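PDB 1J5U: protein archease from Thermotoga maritima, which binds calcium and probably activates the tRNA-splicing ligase RtcB by promoting its guanylylation, and may also act as a chaperone. Local coordinates for residues P61-V73 and K112-D124. Residues are numbered along the deposited sequence; the frame is centred on the assembly and turned at random.
Sequences PLEETEDAFFDTV and KALTYHLLKFERD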
loop_
_atom_site.group_PDB
_atom_site.type_symbol
_atom_site.label_atom_id
_atom_site.label_comp_id
_atom_site.label_asym_id
_atom_site.label_seq_id
_atom_site.Cartn_x
_atom_site.Cartn_y
_atom_site.Cartn_z
ATOM N N PRO A 61 -11.968 -5.580 6.128
ATOM C CA PRO A 61 -13.191 -4.816 6.351
ATOM C C PRO A 61 -13.243 -3.570 5.460
ATOM O O PRO A 61 -12.230 -2.866 5.276
ATOM C CB PRO A 61 -13.110 -4.466 7.835
ATOM C CG PRO A 61 -11.618 -4.373 8.067
ATOM C CD PRO A 61 -11.118 -5.592 7.329
ATOM N N LEU A 62 -14.412 -3.305 4.892
ATOM C CA LEU A 62 -14.572 -2.133 4.053
ATOM C C LEU A 62 -15.011 -1.030 5.013
ATOM O O LEU A 62 -16.198 -0.792 5.214
ATOM C CB LEU A 62 -15.629 -2.380 2.971
ATOM C CG LEU A 62 -15.931 -1.255 1.970
ATOM C CD1 LEU A 62 -14.679 -0.686 1.411
ATOM C CD2 LEU A 62 -16.800 -1.803 0.843
ATOM N N GLU A 63 -14.026 -0.402 5.640
ATOM C CA GLU A 63 -14.255 0.678 6.600
ATOM C C GLU A 63 -13.473 1.876 6.051
ATOM O O GLU A 63 -12.247 1.862 6.022
ATOM C CB GLU A 63 -13.705 0.256 7.950
ATOM C CG GLU A 63 -13.858 1.262 9.051
ATOM C CD GLU A 63 -13.103 0.832 10.286
ATOM O OE1 GLU A 63 -13.261 -0.353 10.663
ATOM O OE2 GLU A 63 -12.355 1.667 10.868
ATOM N N GLU A 64 -14.179 2.912 5.622
ATOM C CA GLU A 64 -13.511 4.057 5.029
ATOM C C GLU A 64 -12.822 5.011 6.007
ATOM O O GLU A 64 -13.178 6.182 6.132
ATOM C CB GLU A 64 -14.520 4.755 4.108
ATOM C CG GLU A 64 -15.002 3.755 3.044
ATOM C CD GLU A 64 -16.424 3.977 2.543
ATOM O OE1 GLU A 64 -17.388 3.684 3.288
ATOM O OE2 GLU A 64 -16.574 4.433 1.388
ATOM N N THR A 65 -11.811 4.484 6.694
ATOM C CA THR A 65 -11.050 5.255 7.664
ATOM C C THR A 65 -9.558 5.084 7.401
ATOM O O THR A 65 -9.124 4.095 6.798
ATOM C CB THR A 65 -11.304 4.776 9.103
ATOM O OG1 THR A 65 -10.739 3.468 9.260
ATOM C CG2 THR A 65 -12.810 4.741 9.413
ATOM N N GLU A 66 -8.769 6.037 7.882
ATOM C CA GLU A 66 -7.328 5.968 7.681
ATOM C C GLU A 66 -6.770 4.767 8.423
ATOM O O GLU A 66 -5.822 4.125 7.957
ATOM C CB GLU A 66 -6.658 7.267 8.146
ATOM C CG GLU A 66 -6.981 8.459 7.218
ATOM C CD GLU A 66 -8.290 9.154 7.582
ATOM O OE1 GLU A 66 -9.000 8.657 8.489
ATOM O OE2 GLU A 66 -8.605 10.194 6.963
ATOM N N ASP A 67 -7.358 4.447 9.577
ATOM C CA ASP A 67 -6.896 3.297 10.345
ATOM C C ASP A 67 -7.068 1.991 9.578
ATOM O O ASP A 67 -6.154 1.165 9.540
ATOM C CB ASP A 67 -7.639 3.170 11.686
ATOM C CG ASP A 67 -7.199 4.214 12.712
ATOM O OD1 ASP A 67 -6.072 4.733 12.600
ATOM O OD2 ASP A 67 -7.985 4.501 13.634
ATOM N N ALA A 68 -8.236 1.790 8.978
ATOM C CA ALA A 68 -8.474 0.554 8.233
ATOM C C ALA A 68 -7.542 0.522 7.029
ATOM O O ALA A 68 -7.028 -0.535 6.674
ATOM C CB ALA A 68 -9.939 0.460 7.765
ATOM N N PHE A 69 -7.340 1.685 6.403
ATOM C CA PHE A 69 -6.458 1.783 5.242
ATOM C C PHE A 69 -5.045 1.363 5.636
ATOM O O PHE A 69 -4.406 0.551 4.964
ATOM C CB PHE A 69 -6.455 3.211 4.696
ATOM C CG PHE A 69 -5.708 3.356 3.380
ATOM C CD1 PHE A 69 -4.397 3.803 3.355
ATOM C CD2 PHE A 69 -6.354 3.100 2.167
ATOM C CE1 PHE A 69 -3.727 4.019 2.127
ATOM C CE2 PHE A 69 -5.706 3.305 0.954
ATOM C CZ PHE A 69 -4.378 3.776 0.933
ATOM N N PHE A 70 -4.574 1.930 6.739
ATOM C CA PHE A 70 -3.259 1.638 7.302
ATOM C C PHE A 70 -3.107 0.143 7.591
ATOM O O PHE A 70 -2.127 -0.478 7.172
ATOM C CB PHE A 70 -3.071 2.478 8.589
ATOM C CG PHE A 70 -1.779 2.224 9.319
ATOM C CD1 PHE A 70 -1.663 1.151 10.221
ATOM C CD2 PHE A 70 -0.680 3.055 9.114
ATOM C CE1 PHE A 70 -0.460 0.910 10.912
ATOM C CE2 PHE A 70 0.533 2.835 9.789
ATOM C CZ PHE A 70 0.653 1.759 10.693
ATOM N N ASP A 71 -4.069 -0.442 8.315
ATOM C CA ASP A 71 -4.014 -1.868 8.613
ATOM C C ASP A 71 -4.014 -2.734 7.364
ATOM O O ASP A 71 -3.329 -3.743 7.294
ATOM C CB ASP A 71 -5.221 -2.305 9.458
ATOM C CG ASP A 71 -5.180 -1.735 10.853
ATOM O OD1 ASP A 71 -4.106 -1.257 11.244
ATOM O OD2 ASP A 71 -6.213 -1.778 11.547
ATOM N N THR A 72 -4.826 -2.363 6.390
ATOM C CA THR A 72 -4.923 -3.151 5.162
ATOM C C THR A 72 -3.650 -3.123 4.321
ATOM O O THR A 72 -3.135 -4.156 3.903
ATOM C CB THR A 72 -6.101 -2.651 4.300
ATOM O OG1 THR A 72 -7.319 -2.796 5.038
ATOM C CG2 THR A 72 -6.212 -3.445 2.996
ATOM N N VAL A 73 -3.148 -1.928 4.046
ATOM C CA VAL A 73 -1.962 -1.834 3.215
ATOM C C VAL A 73 -0.761 -2.472 3.943
ATOM O O VAL A 73 0.061 -3.130 3.324
ATOM C CB VAL A 73 -1.686 -0.338 2.845
ATOM C CG1 VAL A 73 -0.367 -0.201 2.119
ATOM C CG2 VAL A 73 -2.853 0.220 1.980
ATOM N N LYS A 112 8.996 -0.982 3.446
ATOM C CA LYS A 112 8.888 -1.538 4.787
ATOM C C LYS A 112 7.522 -1.355 5.433
ATOM O O LYS A 112 7.067 -2.199 6.216
ATOM C CB LYS A 112 9.927 -0.893 5.711
ATOM C CG LYS A 112 11.375 -1.173 5.343
ATOM C CD LYS A 112 12.304 -0.476 6.326
ATOM C CE LYS A 112 13.761 -0.611 5.915
ATOM N NZ LYS A 112 14.614 0.311 6.731
ATOM N N ALA A 113 6.878 -0.235 5.140
ATOM C CA ALA A 113 5.587 0.027 5.736
ATOM C C ALA A 113 4.936 1.292 5.212
ATOM O O ALA A 113 5.608 2.180 4.665
ATOM C CB ALA A 113 5.748 0.178 7.261
ATOM N N LEU A 114 3.620 1.351 5.392
ATOM C CA LEU A 114 2.880 2.558 5.095
ATOM C C LEU A 114 2.872 3.204 6.482
ATOM O O LEU A 114 2.579 2.527 7.475
ATOM C CB LEU A 114 1.437 2.260 4.676
ATOM C CG LEU A 114 0.549 3.508 4.631
ATOM C CD1 LEU A 114 1.045 4.496 3.549
ATOM C CD2 LEU A 114 -0.884 3.070 4.323
ATOM N N THR A 115 3.209 4.490 6.558
ATOM C CA THR A 115 3.208 5.207 7.831
ATOM C C THR A 115 1.919 5.998 7.972
ATOM O O THR A 115 1.084 6.039 7.055
ATOM C CB THR A 115 4.375 6.226 7.909
ATOM O OG1 THR A 115 4.122 7.299 6.989
ATOM C CG2 THR A 115 5.697 5.562 7.553
ATOM N N TYR A 116 1.758 6.651 9.117
ATOM C CA TYR A 116 0.595 7.494 9.318
ATOM C C TYR A 116 0.898 8.926 8.874
ATOM O O TYR A 116 0.030 9.788 8.921
ATOM C CB TYR A 116 0.173 7.515 10.790
ATOM C CG TYR A 116 -0.853 6.466 11.146
ATOM C CD1 TYR A 116 -0.506 5.350 11.907
ATOM C CD2 TYR A 116 -2.174 6.591 10.715
ATOM C CE1 TYR A 116 -1.454 4.380 12.231
ATOM C CE2 TYR A 116 -3.126 5.628 11.027
ATOM C CZ TYR A 116 -2.760 4.525 11.785
ATOM O OH TYR A 116 -3.705 3.563 12.082
ATOM N N HIS A 117 2.125 9.170 8.423
ATOM C CA HIS A 117 2.528 10.522 7.996
ATOM C C HIS A 117 1.647 11.068 6.890
ATOM O O HIS A 117 1.558 10.465 5.824
ATOM C CB HIS A 117 3.970 10.537 7.476
ATOM C CG HIS A 117 5.001 10.185 8.501
ATOM N ND1 HIS A 117 5.166 10.900 9.670
ATOM C CD2 HIS A 117 5.937 9.206 8.521
ATOM C CE1 HIS A 117 6.159 10.376 10.366
ATOM N NE2 HIS A 117 6.642 9.347 9.691
ATOM N N LEU A 118 1.014 12.208 7.146
ATOM C CA LEU A 118 0.157 12.868 6.170
ATOM C C LEU A 118 -1.028 12.028 5.667
ATOM O O LEU A 118 -1.654 12.386 4.672
ATOM C CB LEU A 118 1.010 13.325 4.968
ATOM C CG LEU A 118 2.219 14.210 5.355
ATOM C CD1 LEU A 118 3.074 14.547 4.116
ATOM C CD2 LEU A 118 1.710 15.482 6.044
ATOM N N LEU A 119 -1.320 10.916 6.329
ATOM C CA LEU A 119 -2.445 10.065 5.919
ATOM C C LEU A 119 -3.728 10.733 6.406
ATOM O O LEU A 119 -3.981 10.777 7.608
ATOM C CB LEU A 119 -2.312 8.674 6.554
ATOM C CG LEU A 119 -3.293 7.602 6.063
ATOM C CD1 LEU A 119 -3.276 7.556 4.510
ATOM C CD2 LEU A 119 -2.900 6.242 6.655
ATOM N N LYS A 120 -4.518 11.276 5.480
ATOM C CA LYS A 120 -5.773 11.964 5.804
ATOM C C LYS A 120 -6.641 12.050 4.547
ATOM O O LYS A 120 -6.278 12.734 3.585
ATOM C CB LYS A 120 -5.486 13.394 6.304
ATOM C CG LYS A 120 -6.714 14.236 6.640
ATOM C CD LYS A 120 -6.304 15.713 6.801
ATOM C CE LYS A 120 -7.407 16.598 7.413
ATOM N NZ LYS A 120 -8.614 16.764 6.531
ATOM N N PHE A 121 -7.778 11.353 4.547
ATOM C CA PHE A 121 -8.655 11.374 3.387
ATOM C C PHE A 121 -9.321 12.747 3.251
ATOM O O PHE A 121 -9.819 13.311 4.233
ATOM C CB PHE A 121 -9.744 10.293 3.501
ATOM C CG PHE A 121 -9.206 8.879 3.586
ATOM C CD1 PHE A 121 -8.093 8.489 2.849
ATOM C CD2 PHE A 121 -9.854 7.923 4.360
ATOM C CE1 PHE A 121 -7.640 7.174 2.882
ATOM C CE2 PHE A 121 -9.403 6.609 4.393
ATOM C CZ PHE A 121 -8.303 6.236 3.659
ATOM N N GLU A 122 -9.314 13.287 2.038
ATOM C CA GLU A 122 -9.939 14.579 1.786
ATOM C C GLU A 122 -10.881 14.406 0.618
ATOM O O GLU A 122 -10.508 13.792 -0.387
ATOM C CB GLU A 122 -8.907 15.648 1.406
ATOM C CG GLU A 122 -7.804 15.875 2.408
ATOM C CD GLU A 122 -6.899 17.034 2.010
ATOM O OE1 GLU A 122 -6.691 17.240 0.786
ATOM O OE2 GLU A 122 -6.386 17.730 2.915
ATOM N N ARG A 123 -12.082 14.967 0.754
ATOM C CA ARG A 123 -13.112 14.916 -0.283
ATOM C C ARG A 123 -13.169 16.234 -1.045
ATOM O O ARG A 123 -13.158 17.310 -0.436
ATOM C CB ARG A 123 -14.492 14.682 0.323
ATOM C CG ARG A 123 -14.790 13.294 0.760
ATOM C CD ARG A 123 -16.237 13.254 1.281
ATOM N NE ARG A 123 -17.168 13.867 0.327
ATOM C CZ ARG A 123 -18.397 14.286 0.629
ATOM N NH1 ARG A 123 -18.865 14.162 1.863
ATOM N NH2 ARG A 123 -19.158 14.849 -0.303
ATOM N N ASP A 124 -13.258 16.133 -2.369
ATOM C CA ASP A 124 -13.312 17.290 -3.255
ATOM C C ASP A 124 -14.253 16.890 -4.383
ATOM O O ASP A 124 -13.827 16.304 -5.377
ATOM C CB ASP A 124 -11.919 17.580 -3.819
ATOM C CG ASP A 124 -11.871 18.851 -4.647
ATOM O OD1 ASP A 124 -12.933 19.281 -5.160
ATOM O OD2 ASP A 124 -10.760 19.408 -4.799
HETATM O O HOH W 1 -10.380 11.869 7.207
HETATM O O HOH W 2 -4.604 1.210 12.680
#
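Glu66, in the first turn of helix 66-81, reaches across to the 119-121 backbone. Glu66 CB lies 4.0 Å from Leu119 CG. One bond further, CG sits over the centre of the Phe121 ring in a CH-pi contact. The chain then bends at chi2 (86°), which lays the carboxylate nearly flat against the same ring, the two planes 21° apart. At the tip, Glu66 OE2 accepts the Phe121 backbone N-H through its anti lone pair, 2.8 Å from Phe121 N and almost straight at 167°. The acid thus holds both the main chain and the ring of one residue.

The Phe121 ring in turn directs its edge at the face of Phe69, the planes perpendicular, with Phe121 CZ 3.7 Å from Phe69 CB. Val73 CG2 lies over the opposite face of Phe69, while Leu114 CD2 approaches Phe69 CE1 to 3.7 Å. Phe70, one turn on from Glu66, forms an offset stack with Tyr116, centroids 4.0 Å apart and planes almost parallel. Extending CG of Phe70 anti to its own nitrogen carries the ring out to this partner. Tyr116 OH donates to Asp67 OD1 at 2.7 Å, meeting it on the anti side but well out of the carboxylate plane, and a water links the same hydroxyl to Asp71 OD1. One acid directly and one through water therefore hold the hydroxyl.

Phe69 also touches Leu36 of helix 32-47 and Val132 of strand 127-135, tying the contact into the core. The arrangement is that of a helix packed on an antiparallel sheet: helix 66-81 lies against edge strand 113-124, interrupted here by the type II turn Tyr116-Leu119, in the mixed helix-and-sheet archease fold (SHS2 clan).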